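Local coordinates for protein particle-associated lyase (Acinetobacter bacteriophage AP22, PDB 4Y9V) that probably cleaves the capsular polysaccharide of Acinetobacter baumannii as a trimeric phage tailspike with a pectin-lyase-like fold, at residues Asn24-Ile29 and Ser36-Asn41; Asn269-Pro272 and Leu276-Gly279. All coordinates share one frame; numbering follows the deposited sequence.

Interaction 1: Asn24-Ile29 and Ser36-Asn41; sequences NSASAI and SQQEVN
The backbone N of Q37 donates to I29 O at 2.8 Å, and beside this bond a weak one runs from Q38 N to A26 O at 3.2 Å, so the first turn of helix 37-42 is met by carbonyls of the preceding loop. The start of that helix is a capping box: E39 N donates to S36 OG at 3.1 Å, and S36 N donates back to E39 OE2, meeting the carboxylate on its anti side. For this, S36 OG lies between its backbone N and carbonyl carbon (chi1 77°), while S36 CB rests on S27 O. Q37 CB packs on I29 CB at 3.8 Å. Beyond it the Q37 chain bends at chi2 (65°), carrying its amide to N41 OD1; Q37 NE2 donates from above that carbonyl plane, and Q37 OE1 accepts from N41 of the third subunit. A26 CB lies 3.7 Å from Q38 OE1, an oxygen that also accepts from water 1 and from K32 N of the second subunit, while Q38 NE2 donates to D42. In one of its two modelled conformers, S27 OG lies 3.6 Å from Q38 CB and shares water 2 with S36 OG. Backbone bonds thus close the loop onto the helix, and the buried glutamine amides, gripped from several sides, carry the contact into the trimer interface.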
loop_
_atom_site.group_PDB
_atom_site.type_symbol
_atom_site.label_atom_id
_atom_site.label_comp_id
_atom_site.label_asym_id
_atom_site.label_seq_id
_atom_site.Cartn_x
_atom_site.Cartn_y
_atom_site.Cartn_z
ATOM N N ASN A 24 32.416 57.220 6.309
ATOM C CA ASN A 24 31.105 56.773 6.598
ATOM C C ASN A 24 30.718 55.555 5.761
ATOM O O ASN A 24 29.534 55.211 5.763
ATOM C CB ASN A 24 29.988 57.821 6.435
ATOM C CG ASN A 24 30.064 58.593 7.765
ATOM O OD1 ASN A 24 29.371 58.267 8.741
ATOM N ND2 ASN A 24 30.976 59.558 7.733
ATOM N N SER A 25 31.649 54.894 5.156
ATOM C CA SER A 25 31.416 53.668 4.415
ATOM C C SER A 25 31.369 52.468 5.344
ATOM O O SER A 25 32.114 52.426 6.316
ATOM C CB SER A 25 32.606 53.565 3.474
ATOM O OG SER A 25 32.530 52.313 2.801
ATOM N N ALA A 26 30.579 51.470 5.001
ATOM C CA ALA A 26 30.604 50.201 5.732
ATOM C C ALA A 26 31.991 49.562 5.667
ATOM O O ALA A 26 32.394 48.835 6.584
ATOM C CB ALA A 26 29.546 49.245 5.221
ATOM N N SER A 27 32.778 49.865 4.642
ATOM C CA SER A 27 34.117 49.387 4.558
ATOM C C SER A 27 35.038 49.952 5.634
ATOM O O SER A 27 36.120 49.380 5.866
ATOM C CB SER A 27 34.712 49.792 3.207
ATOM O OG SER A 27 34.164 48.894 2.276
ATOM N N ALA A 28 34.652 51.063 6.274
ATOM C CA ALA A 28 35.456 51.720 7.319
ATOM C C ALA A 28 35.164 51.201 8.710
ATOM O O ALA A 28 35.858 51.616 9.630
ATOM C CB ALA A 28 35.228 53.232 7.213
ATOM N N ILE A 29 34.162 50.380 8.854
ATOM C CA ILE A 29 33.706 49.869 10.160
ATOM C C ILE A 29 34.241 48.465 10.329
ATOM O O ILE A 29 34.128 47.668 9.393
ATOM C CB ILE A 29 32.189 49.926 10.243
ATOM C CG1 ILE A 29 31.656 51.357 10.020
ATOM C CG2 ILE A 29 31.688 49.338 11.532
ATOM C CD1 ILE A 29 32.237 52.440 10.910
ATOM N N SER A 36 35.571 43.803 7.645
ATOM C CA SER A 36 34.823 45.030 7.702
ATOM C C SER A 36 33.325 44.754 7.742
ATOM O O SER A 36 32.850 43.683 7.394
ATOM C CB SER A 36 35.113 45.935 6.510
ATOM O OG SER A 36 34.441 45.469 5.353
ATOM N N GLN A 37 32.560 45.807 8.094
ATOM C CA GLN A 37 31.104 45.666 8.052
ATOM C C GLN A 37 30.640 45.416 6.625
ATOM O O GLN A 37 29.646 44.694 6.429
ATOM C CB GLN A 37 30.442 46.928 8.633
ATOM C CG GLN A 37 28.945 46.792 8.705
ATOM C CD GLN A 37 28.574 45.701 9.698
ATOM O OE1 GLN A 37 29.094 45.676 10.823
ATOM N NE2 GLN A 37 27.652 44.806 9.319
ATOM N N GLN A 38 31.287 45.991 5.629
ATOM C CA GLN A 38 30.922 45.663 4.238
ATOM C C GLN A 38 31.077 44.177 3.978
ATOM O O GLN A 38 30.231 43.555 3.331
ATOM C CB GLN A 38 31.711 46.463 3.220
ATOM C CG GLN A 38 31.229 46.256 1.799
ATOM C CD GLN A 38 29.811 46.722 1.627
ATOM O OE1 GLN A 38 29.516 47.922 1.786
ATOM N NE2 GLN A 38 28.900 45.805 1.315
ATOM N N GLU A 39 32.181 43.606 4.447
ATOM C CA GLU A 39 32.415 42.161 4.264
ATOM C C GLU A 39 31.380 41.333 5.005
ATOM O O GLU A 39 30.934 40.301 4.511
ATOM C CB GLU A 39 33.828 41.801 4.707
ATOM C CG GLU A 39 34.907 42.423 3.846
ATOM C CD GLU A 39 36.261 42.025 4.349
ATOM O OE1 GLU A 39 36.848 41.042 3.829
ATOM O OE2 GLU A 39 36.758 42.650 5.308
ATOM N N VAL A 40 30.940 41.766 6.196
ATOM C CA VAL A 40 29.850 41.074 6.875
ATOM C C VAL A 40 28.612 41.135 5.973
ATOM O O VAL A 40 27.956 40.119 5.742
ATOM C CB VAL A 40 29.549 41.679 8.264
ATOM C CG1 VAL A 40 28.302 41.059 8.855
ATOM C CG2 VAL A 40 30.739 41.555 9.224
ATOM N N ASN A 41 28.264 42.313 5.526
ATOM C CA ASN A 41 27.084 42.499 4.674
ATOM C C ASN A 41 27.152 41.608 3.435
ATOM O O ASN A 41 26.130 41.070 3.009
ATOM C CB ASN A 41 26.941 43.955 4.258
ATOM C CG ASN A 41 26.671 44.946 5.389
ATOM O OD1 ASN A 41 26.427 44.568 6.526
ATOM N ND2 ASN A 41 26.705 46.219 5.028
HETATM O O HOH W 1 31.074 50.162 2.035
HETATM O O HOH W 2 35.678 46.229 3.200
#

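Interaction 2: Asn269-Pro272 and Leu276-Gly279; sequences NNAP and LNYG. With 49S (2-acetamido-2-deoxy-beta-D-mannopyranuronic acid), chain B; SO4 (sulfate ion), chain K.
N269 OD1 is gripped by two N-H groups that reach it from opposite faces of its amide plane. N277 ND2 donates to N269 OD1 at 3.0 Å, fairly straight at 158°, with the oxygen lying in the amide plane of N277. A271 N donates to N269 OD1 at 3.2 Å, from well above the carbonyl plane, which makes an Asx turn of 269-271. The side chain of N269 can serve both because CG stands opposite its backbone N (chi1 -179°), swinging the amide toward the 276-279 segment and bringing N269 CG close to N277 CA.

N277 spends its ND2 twice. N277 ND2 also donates to P272 O at 3.1 Å, from above that carbonyl's plane, so one amide nitrogen ties together both ends of the 269-272 turn. The two asparagine amides are turned 62° against each other, and N277 OD1 accepts from N274 N within the intervening loop. Together these bonds fix the rotation of the N277 amide.

Directly after N277 the chain enters strand 278-283, and Y278 leaves on the side away from the 269-272 turn. L276 CA sits 3.6 Å above one face of the Y278 ring, offset toward the rim. Y278 OH accepts from O1 of the bound mannuronic acid derivative at 3.1 Å and donates to O4 of a sulfate ion at 2.7 Å. That sulfate, probably from the crystallisation liquor, is also bonded by R166, R299 and H300. L276 CD1 rests on C3 of the same sugar at 3.9 Å. H337, R166 and Q281 also bond this sugar. The contact is an Asx turn in the loop that carries the chain from one face of the pectin-lyase-like parallel beta-helix to the next, with L276 and Y278 in the glycan pocket.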
loop_
_atom_site.group_PDB
_atom_site.type_symbol
_atom_site.label_atom_id
_atom_site.label_comp_id
_atom_site.label_asym_id
_atom_site.label_seq_id
_atom_site.Cartn_x
_atom_site.Cartn_y
_atom_site.Cartn_z
ATOM N N ASN A 269 -3.756 24.901 -13.412
ATOM C CA ASN A 269 -4.047 25.546 -14.672
ATOM C C ASN A 269 -5.549 25.830 -14.715
ATOM O O ASN A 269 -6.334 24.983 -14.341
ATOM C CB ASN A 269 -3.665 24.661 -15.878
ATOM C CG ASN A 269 -3.959 25.347 -17.183
ATOM O OD1 ASN A 269 -5.062 25.219 -17.738
ATOM N ND2 ASN A 269 -2.980 26.074 -17.717
ATOM N N ASN A 270 -5.906 27.033 -15.201
ATOM C CA ASN A 270 -7.298 27.418 -15.277
ATOM C C ASN A 270 -7.630 28.088 -16.595
ATOM O O ASN A 270 -8.632 28.803 -16.691
ATOM C CB ASN A 270 -7.681 28.347 -14.102
ATOM C CG ASN A 270 -7.462 27.696 -12.761
ATOM O OD1 ASN A 270 -8.427 27.052 -12.255
ATOM N ND2 ASN A 270 -6.336 27.790 -12.229
ATOM N N ALA A 271 -6.821 27.843 -17.620
ATOM C CA ALA A 271 -6.964 28.509 -18.897
ATOM C C ALA A 271 -8.030 27.806 -19.731
ATOM O O ALA A 271 -8.385 26.669 -19.489
ATOM C CB ALA A 271 -5.620 28.494 -19.614
ATOM N N PRO A 272 -8.503 28.487 -20.796
ATOM C CA PRO A 272 -9.356 27.817 -21.768
ATOM C C PRO A 272 -8.681 26.580 -22.282
ATOM O O PRO A 272 -7.449 26.515 -22.449
ATOM C CB PRO A 272 -9.545 28.879 -22.855
ATOM C CG PRO A 272 -9.405 30.197 -22.115
ATOM C CD PRO A 272 -8.303 29.914 -21.114
ATOM N N LEU A 276 -2.846 21.039 -23.768
ATOM C CA LEU A 276 -2.263 20.657 -22.494
ATOM C C LEU A 276 -3.296 20.951 -21.392
ATOM O O LEU A 276 -4.230 20.196 -21.197
ATOM C CB LEU A 276 -0.877 21.262 -22.259
ATOM C CG LEU A 276 0.306 20.632 -23.058
ATOM C CD1 LEU A 276 0.274 20.997 -24.524
ATOM C CD2 LEU A 276 1.636 21.026 -22.416
ATOM N N ASN A 277 -3.071 22.062 -20.653
ATOM C CA ASN A 277 -3.822 22.456 -19.463
ATOM C C ASN A 277 -3.555 21.492 -18.302
ATOM O O ASN A 277 -4.408 20.729 -17.878
ATOM C CB ASN A 277 -5.342 22.538 -19.638
ATOM C CG ASN A 277 -5.808 23.397 -20.782
ATOM O OD1 ASN A 277 -6.221 22.853 -21.803
ATOM N ND2 ASN A 277 -5.796 24.707 -20.607
ATOM N N TYR A 278 -2.315 21.552 -17.797
ATOM C CA TYR A 278 -1.857 20.620 -16.780
ATOM C C TYR A 278 -1.513 21.392 -15.508
ATOM O O TYR A 278 -0.897 22.454 -15.561
ATOM C CB TYR A 278 -0.629 19.858 -17.263
ATOM C CG TYR A 278 -0.824 19.113 -18.565
ATOM C CD1 TYR A 278 -2.044 18.611 -18.980
ATOM C CD2 TYR A 278 0.267 18.863 -19.391
ATOM C CE1 TYR A 278 -2.169 17.882 -20.169
ATOM C CE2 TYR A 278 0.153 18.103 -20.549
ATOM C CZ TYR A 278 -1.064 17.607 -20.935
ATOM O OH TYR A 278 -1.102 16.878 -22.095
ATOM N N GLY A 279 -1.897 20.866 -14.343
ATOM C CA GLY A 279 -1.454 21.512 -13.097
ATOM C C GLY A 279 0.054 21.354 -12.915
ATOM O O GLY A 279 0.800 22.333 -12.910
HETATM C C8 49S B . 3.151 13.136 -23.959
HETATM C C7 49S B . 2.569 14.465 -23.527
HETATM O O7 49S B . 2.556 14.802 -22.324
HETATM N N2 49S B . 2.077 15.243 -24.504
HETATM C C2 49S B . 1.425 16.514 -24.261
HETATM C C3 49S B . 2.303 17.706 -24.652
HETATM O O3 49S B . 3.530 17.698 -23.922
HETATM C C1 49S B . 0.136 16.581 -25.056
HETATM O O1 49S B . -0.706 15.496 -24.795
HETATM O O5 49S B . 0.437 16.504 -26.450
HETATM C C5 49S B . 1.153 17.673 -26.884
HETATM C C6 49S B . 1.331 17.586 -28.386
HETATM O O6A 49S B . 1.676 16.487 -28.888
HETATM O O6B 49S B . 1.140 18.643 -29.038
HETATM C C4 49S B . 2.500 17.768 -26.164
HETATM O O4 49S B . 3.004 19.031 -26.612
HETATM S S SO4 K . -3.898 14.370 -23.355
HETATM O O1 SO4 K . -2.887 13.769 -24.210
HETATM O O2 SO4 K . -4.518 13.326 -22.520
HETATM O O3 SO4 K . -4.905 14.966 -24.249
HETATM O O4 SO4 K . -3.387 15.426 -22.449
#

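How the interactions relate
From the N terminus the chain first meets interaction 1, where 24-29 and 36-41 close a short loop of six intervening residues at the N-terminal end of the chain. It then runs through helices and many strands before interaction 2, in which 269-272 and 276-279 close a tighter turn across only three residues. The two lie in series, neither nesting nor crossing, with centres about 50 Å apart and nearest atoms about 35 Å apart. Interaction 1 ties the N-terminal segment to helix 37-42 and to neighbouring subunits; interaction 2 joins the loop after strand 268-269 to strand 278-283. Both close short loops locally, interaction 1 within the trimer interface and interaction 2 beside the glycan pocket.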